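Long-range contacts in putative immunoglobulin-blocking virulence protein (Mycoplasma mycoides subsp. capri, PDB 7ADK), which probably binds host immunoglobulins and blocks their action as a virulence factor: residues T133-E138 and E186-D191; G198-V203 and S314-F319; V203-N208 and E247-M252; A300-K305 and E325-G330. All coordinates share one frame; numbering follows the deposited sequence.

In the fold
All four contacts lie on the same side of the chain's centre. Contacts 1 and 2 have centres about 13 Å apart and touch where Asp191 meets Pro315. Contacts 2 and 3 share Val203, with centres about 10 Å apart, and contact 3 is nested inside the chain loop that contact 2 closes; Arg248 links them by reaching Ala318. Contacts 2 and 4 alternate along the chain and reach the same antiparallel sheet, in which strands 318-320 and 326-332 are neighbours. Contact 4 also packs against contact 1 through Ile326 and Ala189, centres about 14 Å apart. Contacts 3 and 4 do not touch, their nearest atoms being about 5 Å apart.

Contact 1 (T133-E138 and E186-D191); sequences TIAGIE and EQVAKD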
# COMPACT_ATOMS: atom_id res chain seq x y z
N THR A 133 11.75 52.00 -13.16
CA THR A 133 11.18 52.20 -11.81
C THR A 133 11.10 50.86 -11.07
O THR A 133 10.68 49.88 -11.67
CB THR A 133 9.82 52.91 -11.85
OG1 THR A 133 9.30 53.04 -10.55
CG2 THR A 133 8.74 52.22 -12.68
N ILE A 134 11.51 50.80 -9.80
CA ILE A 134 11.51 49.54 -9.01
C ILE A 134 10.81 49.61 -7.64
O ILE A 134 10.47 48.57 -7.07
CB ILE A 134 12.92 48.90 -8.93
CG1 ILE A 134 13.83 49.48 -7.83
CG2 ILE A 134 13.63 48.88 -10.29
CD1 ILE A 134 15.15 48.74 -7.68
N ALA A 135 10.59 50.81 -7.11
CA ALA A 135 9.90 51.07 -5.84
C ALA A 135 9.16 52.42 -5.87
O ALA A 135 9.27 53.23 -4.96
CB ALA A 135 10.91 50.93 -4.70
N GLY A 136 8.51 52.74 -6.99
CA GLY A 136 8.10 54.09 -7.37
C GLY A 136 9.28 54.91 -7.91
O GLY A 136 9.23 55.40 -9.04
N ILE A 137 10.37 54.97 -7.14
CA ILE A 137 11.62 55.67 -7.44
C ILE A 137 12.19 55.25 -8.79
O ILE A 137 12.34 54.06 -9.08
CB ILE A 137 12.63 55.45 -6.28
CG1 ILE A 137 12.08 55.93 -4.92
CG2 ILE A 137 13.98 56.10 -6.54
CD1 ILE A 137 11.68 57.39 -4.82
N GLU A 138 12.52 56.22 -9.63
CA GLU A 138 13.22 56.03 -10.90
C GLU A 138 14.72 55.77 -10.65
O GLU A 138 15.37 56.51 -9.91
CB GLU A 138 13.07 57.26 -11.80
CG GLU A 138 11.62 57.67 -12.13
CD GLU A 138 10.81 56.61 -12.89
OE1 GLU A 138 9.57 56.66 -12.82
OE2 GLU A 138 11.38 55.75 -13.58
N GLU A 186 16.44 53.45 1.31
CA GLU A 186 15.50 53.84 2.36
C GLU A 186 14.02 53.73 1.95
O GLU A 186 13.18 53.43 2.79
CB GLU A 186 15.84 55.25 2.87
CG GLU A 186 17.24 55.38 3.48
CD GLU A 186 17.70 54.21 4.34
OE1 GLU A 186 18.88 53.82 4.26
OE2 GLU A 186 16.87 53.67 5.10
N GLN A 187 13.69 53.85 0.66
CA GLN A 187 12.36 53.48 0.17
C GLN A 187 12.13 51.96 0.29
O GLN A 187 11.07 51.53 0.73
CB GLN A 187 12.18 53.97 -1.28
CG GLN A 187 10.88 53.52 -1.97
CD GLN A 187 9.62 54.20 -1.48
OE1 GLN A 187 9.51 54.66 -0.36
NE2 GLN A 187 8.63 54.31 -2.31
N VAL A 188 13.13 51.15 -0.06
CA VAL A 188 13.07 49.69 0.09
C VAL A 188 13.00 49.27 1.56
O VAL A 188 12.33 48.29 1.87
CB VAL A 188 14.24 49.04 -0.67
CG1 VAL A 188 14.43 47.55 -0.39
CG2 VAL A 188 13.99 49.20 -2.18
N ALA A 189 13.60 50.03 2.48
CA ALA A 189 13.46 49.84 3.92
C ALA A 189 12.02 50.09 4.41
O ALA A 189 11.42 49.21 5.02
CB ALA A 189 14.45 50.75 4.66
N LYS A 190 11.44 51.25 4.09
CA LYS A 190 10.07 51.64 4.49
C LYS A 190 8.99 50.71 3.95
O LYS A 190 7.99 50.48 4.62
CB LYS A 190 9.80 53.07 4.03
CG LYS A 190 10.54 54.08 4.92
CD LYS A 190 10.38 55.50 4.36
CE LYS A 190 11.13 56.53 5.22
NZ LYS A 190 10.47 56.76 6.52
N ASP A 191 9.19 50.14 2.77
CA ASP A 191 8.28 49.11 2.23
C ASP A 191 8.30 47.81 3.04
O ASP A 191 7.25 47.25 3.34
CB ASP A 191 8.60 48.81 0.76
CG ASP A 191 8.02 49.79 -0.25
OD1 ASP A 191 7.19 50.64 0.12
OD2 ASP A 191 8.32 49.65 -1.45
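Ala135 and Gln187 carry a loop-on-helix contact in which the connection between strands 130-133 and 138-144 rests on one side of helix 182-194. The loop bends through a classic gamma turn centred on Gly136 (phi 77°), closed by a weak bond from Ile137 N to Ala135 O, and this turn presents Ala135 to the helix. The close-packed part surrounds the methyl group of Ala135. Its CB lies 3.8 Å from Gln187 CG, while Val188 CG2 and Asp191 OD2 each stand 4.3 Å from the same CB, so that residues on successive turns of the helix border one small group. Ile134 and Val188 both also touch Leu307 of helix 301-308 and Thr312 of strand 312-313, so loop and helix share these neighbours.

The other flank is looser and more accessible to solvent. Here Ile137 meets Gln187 alone, CG1 against CG at 4.0 Å, the two side chains crossing at a slant. Gly136, at the apex of the turn, is exposed. Gln187 separates the two zones: the bend at chi2 (73°) sets CD alongside the Ala135 carbonyl oxygen, about as near to it as CG is. NE2 then donates to Ala135 O over 2.9 Å, in a nearly straight bond (168° at the hydrogen) with the oxygen lying in the plane of the Gln187 amide.

Contact 2 (G198-V203 and S314-F319); sequences GYDEGV and SPRSAF
The backbones of 198-203 and 314-319 come together at two points, with Asp200 CA 5.8 Å from Pro315 CA and Val203 CA 5.4 Å from Arg316 CA. Asp200 is the central side chain. One carboxylate oxygen, OD1, is gripped side-on by Arg316, which donates from NE at 2.9 Å and from NH2 at 3.0 Å; OD1 lies in the guanidinium plane for both bonds. The carboxylate itself is turned 57° against that plane, so that NH2 arrives nearly along the C-O axis of OD1 whereas NE comes from above the carboxylate. A bend at chi3 (-59°) places NE of Arg316 beside the aspartate.

The second oxygen, OD2, accepts from Ser314 OG at 2.9 Å, again from above the carboxylate plane. Ser314 OG also accepts from Arg316 N, forming an ST turn, and one hydroxyl therefore joins the bend before strand 318-320 to the aspartate. Asp200 is held in place by its own chain: a type I turn from Gly198 to Glu201 runs into a type II turn from Asp200 to Val203, with Gly202 at the third position of the latter.

Apolar groups fill in around the salt bridge. Pro315 CB packs on Asp200 CB at 3.9 Å. Val203 CG2 covers one face of the guanidinium, toward its rim, at 3.8 Å from Arg316 NH2. Tyr199, on the exposed flank, brings CE2 to 3.9 Å from Arg316 NH2 in an oblique approach, the ring and guanidinium planes being 28° apart.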
# COMPACT_ATOMS: atom_id res chain seq x y z
N GLY A 198 1.76 46.86 -2.68
CA GLY A 198 1.62 45.70 -3.55
C GLY A 198 0.97 44.49 -2.88
O GLY A 198 0.24 44.62 -1.90
N TYR A 199 1.25 43.28 -3.38
CA TYR A 199 0.63 42.05 -2.89
C TYR A 199 0.96 41.74 -1.41
O TYR A 199 0.09 41.25 -0.69
CB TYR A 199 1.05 40.88 -3.79
CG TYR A 199 0.30 39.59 -3.54
CD1 TYR A 199 -0.99 39.41 -4.08
CD2 TYR A 199 0.86 38.57 -2.75
CE1 TYR A 199 -1.71 38.24 -3.81
CE2 TYR A 199 0.14 37.39 -2.50
CZ TYR A 199 -1.15 37.23 -3.02
OH TYR A 199 -1.83 36.08 -2.78
N ASP A 200 2.17 42.08 -0.94
CA ASP A 200 2.61 41.89 0.46
C ASP A 200 2.22 43.03 1.42
O ASP A 200 2.69 43.10 2.56
CB ASP A 200 4.10 41.51 0.49
CG ASP A 200 4.41 40.13 -0.11
OD1 ASP A 200 3.59 39.20 -0.01
OD2 ASP A 200 5.52 39.98 -0.66
N GLU A 201 1.30 43.90 1.02
CA GLU A 201 0.62 44.82 1.93
C GLU A 201 -0.16 44.03 3.00
O GLU A 201 -0.95 43.14 2.69
CB GLU A 201 -0.27 45.78 1.13
CG GLU A 201 -1.17 46.68 1.98
CD GLU A 201 -2.60 46.14 2.17
OE1 GLU A 201 -3.22 45.69 1.19
OE2 GLU A 201 -3.14 46.23 3.29
N GLY A 202 0.07 44.36 4.27
CA GLY A 202 -0.53 43.65 5.40
C GLY A 202 0.26 42.44 5.91
O GLY A 202 -0.26 41.66 6.69
N VAL A 203 1.52 42.28 5.46
CA VAL A 203 2.51 41.33 6.01
C VAL A 203 3.92 41.95 6.17
O VAL A 203 4.90 41.22 6.20
CB VAL A 203 2.53 39.98 5.26
CG1 VAL A 203 1.29 39.15 5.52
CG2 VAL A 203 2.71 40.11 3.76
N SER A 314 11.28 41.30 -0.35
CA SER A 314 9.85 41.03 -0.19
C SER A 314 9.42 41.44 1.22
O SER A 314 10.01 40.98 2.19
CB SER A 314 9.52 39.55 -0.42
OG SER A 314 8.22 39.22 0.05
N PRO A 315 8.37 42.26 1.38
CA PRO A 315 7.87 42.59 2.70
C PRO A 315 7.42 41.39 3.53
O PRO A 315 7.42 41.49 4.75
CB PRO A 315 6.73 43.58 2.48
CG PRO A 315 7.06 44.22 1.15
CD PRO A 315 7.72 43.10 0.37
N ARG A 316 7.10 40.24 2.92
CA ARG A 316 6.75 39.00 3.64
C ARG A 316 7.98 38.23 4.13
O ARG A 316 7.90 37.51 5.11
CB ARG A 316 5.86 38.15 2.70
CG ARG A 316 5.14 36.98 3.38
CD ARG A 316 4.30 36.13 2.42
NE ARG A 316 3.26 36.90 1.72
CZ ARG A 316 1.96 36.84 1.85
NH1 ARG A 316 1.35 35.97 2.58
NH2 ARG A 316 1.25 37.70 1.24
N SER A 317 9.11 38.41 3.46
CA SER A 317 10.38 37.73 3.76
C SER A 317 11.33 38.57 4.62
O SER A 317 12.41 38.09 4.98
CB SER A 317 11.08 37.38 2.45
OG SER A 317 10.24 36.60 1.63
N ALA A 318 10.99 39.83 4.89
CA ALA A 318 11.83 40.75 5.64
C ALA A 318 11.96 40.36 7.11
O ALA A 318 10.95 40.11 7.77
CB ALA A 318 11.24 42.16 5.51
N PHE A 319 13.17 40.40 7.65
CA PHE A 319 13.47 40.26 9.08
C PHE A 319 14.46 41.33 9.52
O PHE A 319 15.09 42.00 8.71
CB PHE A 319 13.94 38.83 9.40
CG PHE A 319 15.34 38.46 8.94
CD1 PHE A 319 15.52 37.88 7.68
CD2 PHE A 319 16.45 38.64 9.78
CE1 PHE A 319 16.80 37.49 7.26
CE2 PHE A 319 17.74 38.27 9.36
CZ PHE A 319 17.91 37.68 8.10

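Contact 3 (V203-N208 and E247-M252); sequences VGLFNN and ERYKKM
Tyr249 and Asn208 reach toward each other tip to tip, the phenol ring and the amide standing 44° apart. Asn208 ND2 donates to Tyr249 OH at 3.0 Å, with the hydroxyl oxygen in the amide plane, and the hydroxyl donates in turn to Leu205 O, which lies in the plane of the ring at its edge. The other hydrogen of Asn208 ND2 is used within its own segment, on Gly204 O at 2.9 Å. CG of Asn208 sits between the backbone N and the carbonyl carbon (chi1 67°). Its OD1 accepts from Phe211 N, making Asn208 the N-cap of helix 209-218. The capping residue ends the short, weakly bonded antiparallel pair 203-204 and 207-208, whose type I turn from Gly204 to Asn207 is thus fastened to helix 247-253.

Phe206 and Tyr249 slide past each other in opposite directions, CE1 to CE1 at 3.9 Å. Arg248, bent at chi3, reaches the strand residue before the turn, where its NH1 donates to Val203 O at 2.8 Å from above the carbonyl plane. The Leu205 chain crosses Arg248 at a slant, with CG 3.7 Å from NH2 and CD2 3.9 Å from NE, while Arg248 NE bonds Ala318 O of strand 318-320.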
# COMPACT_ATOMS: atom_id res chain seq x y z
N VAL A 203 1.52 42.28 5.46
CA VAL A 203 2.51 41.33 6.01
C VAL A 203 3.92 41.95 6.17
O VAL A 203 4.90 41.22 6.20
CB VAL A 203 2.53 39.98 5.26
CG1 VAL A 203 1.29 39.15 5.52
CG2 VAL A 203 2.71 40.11 3.76
N GLY A 204 4.03 43.27 6.30
CA GLY A 204 5.29 43.97 6.60
C GLY A 204 5.68 43.88 8.08
O GLY A 204 4.89 43.46 8.91
N LEU A 205 6.90 44.28 8.44
CA LEU A 205 7.40 44.09 9.81
C LEU A 205 6.58 44.79 10.90
O LEU A 205 6.44 44.22 11.98
CB LEU A 205 8.88 44.51 9.90
CG LEU A 205 9.83 43.42 9.41
CD1 LEU A 205 11.19 44.00 9.06
CD2 LEU A 205 10.01 42.36 10.49
N PHE A 206 6.02 45.96 10.64
CA PHE A 206 5.18 46.69 11.60
C PHE A 206 3.78 46.94 11.05
O PHE A 206 3.10 47.88 11.46
CB PHE A 206 5.87 47.97 12.09
CG PHE A 206 7.27 47.75 12.62
CD1 PHE A 206 7.52 46.75 13.57
CD2 PHE A 206 8.34 48.49 12.10
CE1 PHE A 206 8.83 46.47 13.98
CE2 PHE A 206 9.64 48.21 12.51
CZ PHE A 206 9.89 47.19 13.44
N ASN A 207 3.35 46.09 10.13
CA ASN A 207 1.98 46.01 9.65
C ASN A 207 1.68 44.57 9.19
O ASN A 207 1.83 44.24 8.01
CB ASN A 207 1.75 47.04 8.55
CG ASN A 207 0.35 47.04 8.01
OD1 ASN A 207 -0.56 46.61 8.57
ND2 ASN A 207 0.13 47.51 6.91
N ASN A 208 1.30 43.70 10.12
CA ASN A 208 0.97 42.31 9.87
C ASN A 208 -0.04 41.78 10.89
O ASN A 208 -0.23 42.36 11.95
CB ASN A 208 2.23 41.43 9.80
CG ASN A 208 2.97 41.30 11.11
OD1 ASN A 208 2.50 40.67 12.04
ND2 ASN A 208 4.15 41.86 11.21
N GLU A 247 10.00 34.90 14.62
CA GLU A 247 11.33 34.75 14.05
C GLU A 247 11.83 36.02 13.35
O GLU A 247 13.02 36.31 13.37
CB GLU A 247 11.33 33.58 13.06
CG GLU A 247 11.48 32.17 13.66
CD GLU A 247 10.37 31.69 14.61
OE1 GLU A 247 9.26 32.25 14.62
OE2 GLU A 247 10.62 30.73 15.37
N ARG A 248 10.93 36.82 12.77
CA ARG A 248 11.27 38.03 12.02
C ARG A 248 11.84 39.16 12.88
O ARG A 248 12.52 40.04 12.37
CB ARG A 248 10.03 38.54 11.29
CG ARG A 248 9.38 37.51 10.36
CD ARG A 248 8.14 38.10 9.70
NE ARG A 248 8.50 39.22 8.83
CZ ARG A 248 7.67 39.97 8.14
NH1 ARG A 248 6.39 39.85 8.20
NH2 ARG A 248 8.17 40.84 7.34
N TYR A 249 11.57 39.11 14.18
CA TYR A 249 12.14 40.00 15.19
C TYR A 249 13.22 39.33 16.04
O TYR A 249 14.11 40.01 16.53
CB TYR A 249 11.01 40.53 16.09
CG TYR A 249 9.75 40.95 15.37
CD1 TYR A 249 9.60 42.25 14.86
CD2 TYR A 249 8.72 40.01 15.18
CE1 TYR A 249 8.44 42.60 14.14
CE2 TYR A 249 7.56 40.35 14.47
CZ TYR A 249 7.43 41.64 13.93
OH TYR A 249 6.32 41.95 13.22
N LYS A 250 13.17 38.00 16.22
CA LYS A 250 13.87 37.23 17.27
C LYS A 250 15.38 37.47 17.35
O LYS A 250 15.92 37.64 18.43
CB LYS A 250 13.57 35.74 17.11
CG LYS A 250 13.94 34.92 18.32
CD LYS A 250 13.97 33.44 18.15
CE LYS A 250 14.28 32.64 19.41
NZ LYS A 250 15.70 32.69 19.79
N LYS A 251 16.05 37.58 16.20
CA LYS A 251 17.49 37.89 16.09
C LYS A 251 17.89 39.25 16.69
O LYS A 251 19.00 39.39 17.17
CB LYS A 251 17.92 37.81 14.61
CG LYS A 251 17.79 36.40 14.02
CD LYS A 251 18.31 36.33 12.59
CE LYS A 251 18.06 34.94 12.00
NZ LYS A 251 18.61 34.78 10.64
N MET A 252 16.98 40.22 16.68
CA MET A 252 17.07 41.47 17.45
C MET A 252 16.53 41.32 18.88
O MET A 252 17.10 41.83 19.83
CB MET A 252 16.34 42.57 16.65
CG MET A 252 16.04 43.87 17.41
SD MET A 252 17.42 44.67 18.24
CE MET A 252 18.52 44.99 16.86

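Contact 4 (A300-K305 and E325-G330); sequences ASTSEK and EIDSNG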
# COMPACT_ATOMS: atom_id res chain seq x y z
N ALA A 300 20.66 45.64 5.48
CA ALA A 300 21.73 44.67 5.73
C ALA A 300 22.59 44.35 4.49
O ALA A 300 22.16 44.46 3.34
CB ALA A 300 21.11 43.40 6.30
N SER A 301 23.83 43.91 4.72
CA SER A 301 24.90 43.81 3.71
C SER A 301 24.58 42.88 2.54
O SER A 301 24.94 43.19 1.41
CB SER A 301 26.19 43.36 4.41
OG SER A 301 27.33 43.48 3.60
N THR A 302 23.91 41.76 2.77
CA THR A 302 23.52 40.81 1.72
C THR A 302 22.34 41.33 0.91
O THR A 302 22.41 41.40 -0.31
CB THR A 302 23.15 39.45 2.33
OG1 THR A 302 22.17 39.63 3.32
CG2 THR A 302 24.35 38.78 2.99
N SER A 303 21.28 41.79 1.57
CA SER A 303 20.10 42.36 0.92
C SER A 303 20.37 43.65 0.14
O SER A 303 19.60 43.99 -0.75
CB SER A 303 18.99 42.57 1.94
OG SER A 303 18.51 41.31 2.35
N GLU A 304 21.48 44.35 0.39
CA GLU A 304 21.93 45.44 -0.48
C GLU A 304 22.50 44.95 -1.84
O GLU A 304 22.29 45.60 -2.86
CB GLU A 304 22.94 46.29 0.29
CG GLU A 304 23.35 47.57 -0.43
CD GLU A 304 24.18 48.49 0.47
OE1 GLU A 304 23.79 49.66 0.67
OE2 GLU A 304 25.23 48.04 0.98
N LYS A 305 23.16 43.79 -1.89
CA LYS A 305 23.66 43.23 -3.15
C LYS A 305 22.57 42.67 -4.06
O LYS A 305 22.60 42.87 -5.26
CB LYS A 305 24.84 42.26 -2.91
CG LYS A 305 24.53 40.76 -2.84
CD LYS A 305 25.72 39.96 -2.32
CE LYS A 305 25.46 38.47 -2.17
NZ LYS A 305 25.41 37.76 -3.44
N GLU A 325 19.13 46.41 11.65
CA GLU A 325 19.10 46.61 10.20
C GLU A 325 18.23 45.55 9.52
O GLU A 325 18.10 44.43 10.01
CB GLU A 325 20.55 46.64 9.68
CG GLU A 325 21.32 45.37 10.03
CD GLU A 325 22.76 45.35 9.52
OE1 GLU A 325 23.47 46.37 9.66
OE2 GLU A 325 23.20 44.32 8.98
N ILE A 326 17.59 45.93 8.42
CA ILE A 326 16.59 45.13 7.71
C ILE A 326 17.27 44.21 6.69
O ILE A 326 18.08 44.65 5.87
CB ILE A 326 15.54 46.04 7.05
CG1 ILE A 326 14.80 46.89 8.09
CG2 ILE A 326 14.53 45.21 6.24
CD1 ILE A 326 13.79 47.85 7.47
N ASP A 327 16.92 42.93 6.71
CA ASP A 327 17.46 41.83 5.91
C ASP A 327 16.30 40.94 5.43
O ASP A 327 15.17 41.13 5.85
CB ASP A 327 18.47 41.07 6.79
CG ASP A 327 19.46 40.21 6.00
OD1 ASP A 327 20.39 39.66 6.64
OD2 ASP A 327 19.35 40.13 4.76
N SER A 328 16.52 39.98 4.53
CA SER A 328 15.43 39.08 4.11
C SER A 328 15.90 37.69 3.71
O SER A 328 17.07 37.44 3.46
CB SER A 328 14.55 39.72 3.03
OG SER A 328 15.10 39.65 1.74
N ASN A 329 14.94 36.76 3.67
CA ASN A 329 15.08 35.44 3.06
C ASN A 329 14.30 35.34 1.72
O ASN A 329 13.80 34.29 1.37
CB ASN A 329 14.76 34.36 4.10
CG ASN A 329 13.36 34.42 4.70
OD1 ASN A 329 12.38 34.79 4.07
ND2 ASN A 329 13.21 34.03 5.94
N GLY A 330 14.15 36.46 1.01
CA GLY A 330 13.34 36.54 -0.21
C GLY A 330 13.32 37.93 -0.86
O GLY A 330 13.15 38.94 -0.18
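Asp327 CG stands anti to the backbone N (chi1 -160°) and Ser303 OG anti to its own carbonyl carbon (chi1 -70°), which brings the hydroxyl beside the carboxylate. Ser303 OG donates to Asp327 OD2 at 2.8 Å, on the anti side of that oxygen and close to the carboxylate plane. OD2 has a second donor in Ser328 N, also at 2.8 Å but above the plane, so the aspartate's own strand fixes the carboxylate that the helix binds. The same Ser303 hydroxyl is hydrogen-bonded to Trp331 NE1.

Where the helix begins, Ala300 N donates to Ile326 O at 2.8 Å with 167° at the hydrogen. Ala300 CB packs beside that carbonyl, 3.6 Å from Asp327 CB, and lies 3.5 Å from Glu325 OE2, an oxygen whose hydrogen-bond partner is Asn321 ND2.

The contact sets the first turn of helix 301-308 against strand 326-332; the axes of segments 301-305 and 326-328 come within 7.3 Å and lie 66° apart. That strand is the middle one of its antiparallel sheet, between 312-313 and 318-320, and Ile326 packs against Ala189, Ala192 and Leu193 of helix 182-194.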